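Local coordinates for protein DNA polymerase II large subunit (Pyrococcus horikoshii, PDB 7OEC) that carries an intein, the part described here, which probably excises itself from the DNA polymerase precursor and joins the flanking sequences by protein splicing, at residues V107-F112 / E116-I121. The protein carries 2 engineered substitutions. Residues are numbered along the deposited sequence; the frame is centred on the assembly and turned at random.
Sequences VEKRAF and EGNIII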
loop_
_atom_site.group_PDB
_atom_site.type_symbol
_atom_site.label_atom_id
_atom_site.label_comp_id
_atom_site.label_asym_id
_atom_site.label_seq_id
_atom_site.Cartn_x
_atom_site.Cartn_y
_atom_site.Cartn_z
ATOM N N VAL A 107 4.992 0.116 -14.322
ATOM C CA VAL A 107 4.802 -1.283 -14.641
ATOM C C VAL A 107 4.291 -1.981 -13.387
ATOM O O VAL A 107 4.869 -1.834 -12.299
ATOM C CB VAL A 107 6.147 -1.891 -15.059
ATOM C CG1 VAL A 107 5.976 -3.341 -15.311
ATOM C CG2 VAL A 107 6.678 -1.220 -16.276
ATOM N N GLU A 108 3.227 -2.763 -13.542
ATOM C CA GLU A 108 2.641 -3.510 -12.438
ATOM C C GLU A 108 3.150 -4.943 -12.505
ATOM O O GLU A 108 2.823 -5.685 -13.437
ATOM C CB GLU A 108 1.118 -3.448 -12.521
ATOM C CG GLU A 108 0.414 -4.147 -11.366
ATOM C CD GLU A 108 -1.129 -4.100 -11.452
ATOM O OE1 GLU A 108 -1.683 -3.196 -12.105
ATOM O OE2 GLU A 108 -1.786 -5.003 -10.894
ATOM N N LYS A 109 3.967 -5.319 -11.522
ATOM C CA LYS A 109 4.595 -6.627 -11.416
ATOM C C LYS A 109 4.119 -7.316 -10.148
ATOM O O LYS A 109 3.903 -6.656 -9.138
ATOM C CB LYS A 109 6.119 -6.480 -11.167
ATOM C CG LYS A 109 6.896 -5.896 -12.298
ATOM C CD LYS A 109 8.412 -5.939 -12.077
ATOM C CE LYS A 109 9.133 -5.386 -13.297
ATOM N NZ LYS A 109 10.569 -5.698 -13.228
ATOM N N ARG A 110 4.022 -8.641 -10.153
ATOM C CA ARG A 110 3.843 -9.328 -8.879
ATOM C C ARG A 110 5.095 -9.136 -8.039
ATOM O O ARG A 110 6.201 -9.041 -8.568
ATOM C CB ARG A 110 3.565 -10.815 -9.090
ATOM C CG ARG A 110 2.208 -11.049 -9.742
ATOM C CD ARG A 110 2.003 -12.481 -10.196
ATOM N NE ARG A 110 2.866 -12.809 -11.328
ATOM C CZ ARG A 110 2.848 -13.969 -11.989
ATOM N NH1 ARG A 110 1.998 -14.942 -11.639
ATOM N NH2 ARG A 110 3.684 -14.156 -13.012
ATOM N N ALA A 111 4.921 -9.102 -6.718
ATOM C CA ALA A 111 6.039 -8.769 -5.848
ATOM C C ALA A 111 7.227 -9.686 -6.091
ATOM O O ALA A 111 8.368 -9.222 -6.085
ATOM C CB ALA A 111 5.595 -8.839 -4.398
ATOM N N PHE A 112 6.989 -10.982 -6.332
ATOM C CA PHE A 112 8.111 -11.915 -6.492
ATOM C C PHE A 112 8.881 -11.711 -7.793
ATOM O O PHE A 112 9.978 -12.270 -7.942
ATOM C CB PHE A 112 7.677 -13.389 -6.370
ATOM C CG PHE A 112 6.879 -13.905 -7.545
ATOM C CD1 PHE A 112 7.504 -14.433 -8.672
ATOM C CD2 PHE A 112 5.507 -13.857 -7.522
ATOM C CE1 PHE A 112 6.755 -14.887 -9.753
ATOM C CE2 PHE A 112 4.759 -14.283 -8.597
ATOM C CZ PHE A 112 5.382 -14.802 -9.719
ATOM N N GLU A 116 16.146 -6.333 -7.740
ATOM C CA GLU A 116 17.052 -5.289 -7.303
ATOM C C GLU A 116 17.383 -4.387 -8.491
ATOM O O GLU A 116 17.636 -4.860 -9.609
ATOM C CB GLU A 116 18.333 -5.883 -6.728
ATOM C CG GLU A 116 18.184 -6.428 -5.369
ATOM C CD GLU A 116 19.507 -7.043 -4.873
ATOM O OE1 GLU A 116 20.574 -6.837 -5.514
ATOM O OE2 GLU A 116 19.477 -7.748 -3.858
ATOM N N GLY A 117 17.391 -3.079 -8.227
ATOM C CA GLY A 117 17.639 -2.083 -9.230
ATOM C C GLY A 117 16.403 -1.548 -9.888
ATOM O O GLY A 117 16.498 -0.544 -10.607
ATOM N N ASN A 118 15.258 -2.210 -9.717
ATOM C CA ASN A 118 14.015 -1.629 -10.208
ATOM C C ASN A 118 13.757 -0.321 -9.451
ATOM O O ASN A 118 14.163 -0.160 -8.293
ATOM C CB ASN A 118 12.804 -2.560 -9.998
ATOM C CG ASN A 118 12.782 -3.775 -10.914
ATOM O OD1 ASN A 118 11.913 -4.631 -10.740
ATOM N ND2 ASN A 118 13.714 -3.874 -11.866
ATOM N N ILE A 119 13.048 0.611 -10.091
ATOM C CA ILE A 119 12.775 1.926 -9.504
ATOM C C ILE A 119 11.383 1.963 -8.877
ATOM O O ILE A 119 10.389 1.625 -9.527
ATOM C CB ILE A 119 12.911 3.037 -10.562
ATOM C CG1 ILE A 119 14.333 3.045 -11.127
ATOM C CG2 ILE A 119 12.484 4.407 -10.012
ATOM C CD1 ILE A 119 15.419 3.396 -10.146
ATOM N N ILE A 120 11.312 2.481 -7.651
ATOM C CA ILE A 120 10.076 2.776 -6.934
ATOM C C ILE A 120 9.937 4.291 -6.849
ATOM O O ILE A 120 10.942 5.010 -6.742
ATOM C CB ILE A 120 10.149 2.168 -5.514
ATOM C CG1 ILE A 120 10.333 0.666 -5.553
ATOM C CG2 ILE A 120 8.984 2.576 -4.661
ATOM C CD1 ILE A 120 9.151 -0.074 -6.064
ATOM N N ILE A 121 8.704 4.791 -6.919
ATOM C CA ILE A 121 8.433 6.218 -6.824
ATOM C C ILE A 121 8.023 6.537 -5.397
ATOM O O ILE A 121 7.140 5.883 -4.831
ATOM C CB ILE A 121 7.344 6.643 -7.837
ATOM C CG1 ILE A 121 7.808 6.344 -9.267
ATOM C CG2 ILE A 121 6.910 8.077 -7.632
ATOM C CD1 ILE A 121 9.100 6.986 -9.639
#
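In both Lys109 and Asn118 the first torsion (chi1 -67° in Lys109) turns CG to the side of the backbone N, away from the carbonyl carbon, and the two side chains run toward each other across the gap between their backbones. Beyond CG the lysine chain is fully extended, which carries its ammonium group across to the amide of Asn118. The bond that results, from Lys109 NZ to Asn118 OD1, measures 3.0 Å and is the one hydrogen bond linking 107-112 with 116-121. It is not aligned with a carbonyl lone pair: the C=O...N angle at OD1 is 116°, and NZ lies above the amide plane, 38° out of it. The amide nitrogen lies farther off, with Lys109 NZ 3.9 Å from Asn118 ND2, so the ammonium faces the oxygen end. The two segments bury just 68 Å² between them, evidence of a polar bridge at the surface instead of a packed interface. Asn118 OD1 is gripped a second time by the backbone N of Arg115, in the connection between the segments; two donors on one oxygen should help fix the rotation of the amide. Replacing the lysine by an alanine is likely to strip OD1 of its ammonium donor, leaving the amide freer to turn, and to cost Glu102 of strand 97-102 its weak, long ion pair with NZ. That strand is the antiparallel mate of 105-110, and the lysine backbone bonds there to Val98. In this beta-rich intein splicing domain, of the Hint (hedgehog/intein) fold, the bridge adds a side-chain link beside the backbone bond of Ile119 to Tyr101, by which the 97-102/105-110 hairpin already meets strand 119-123, an outermost strand of the four-stranded antiparallel sheet.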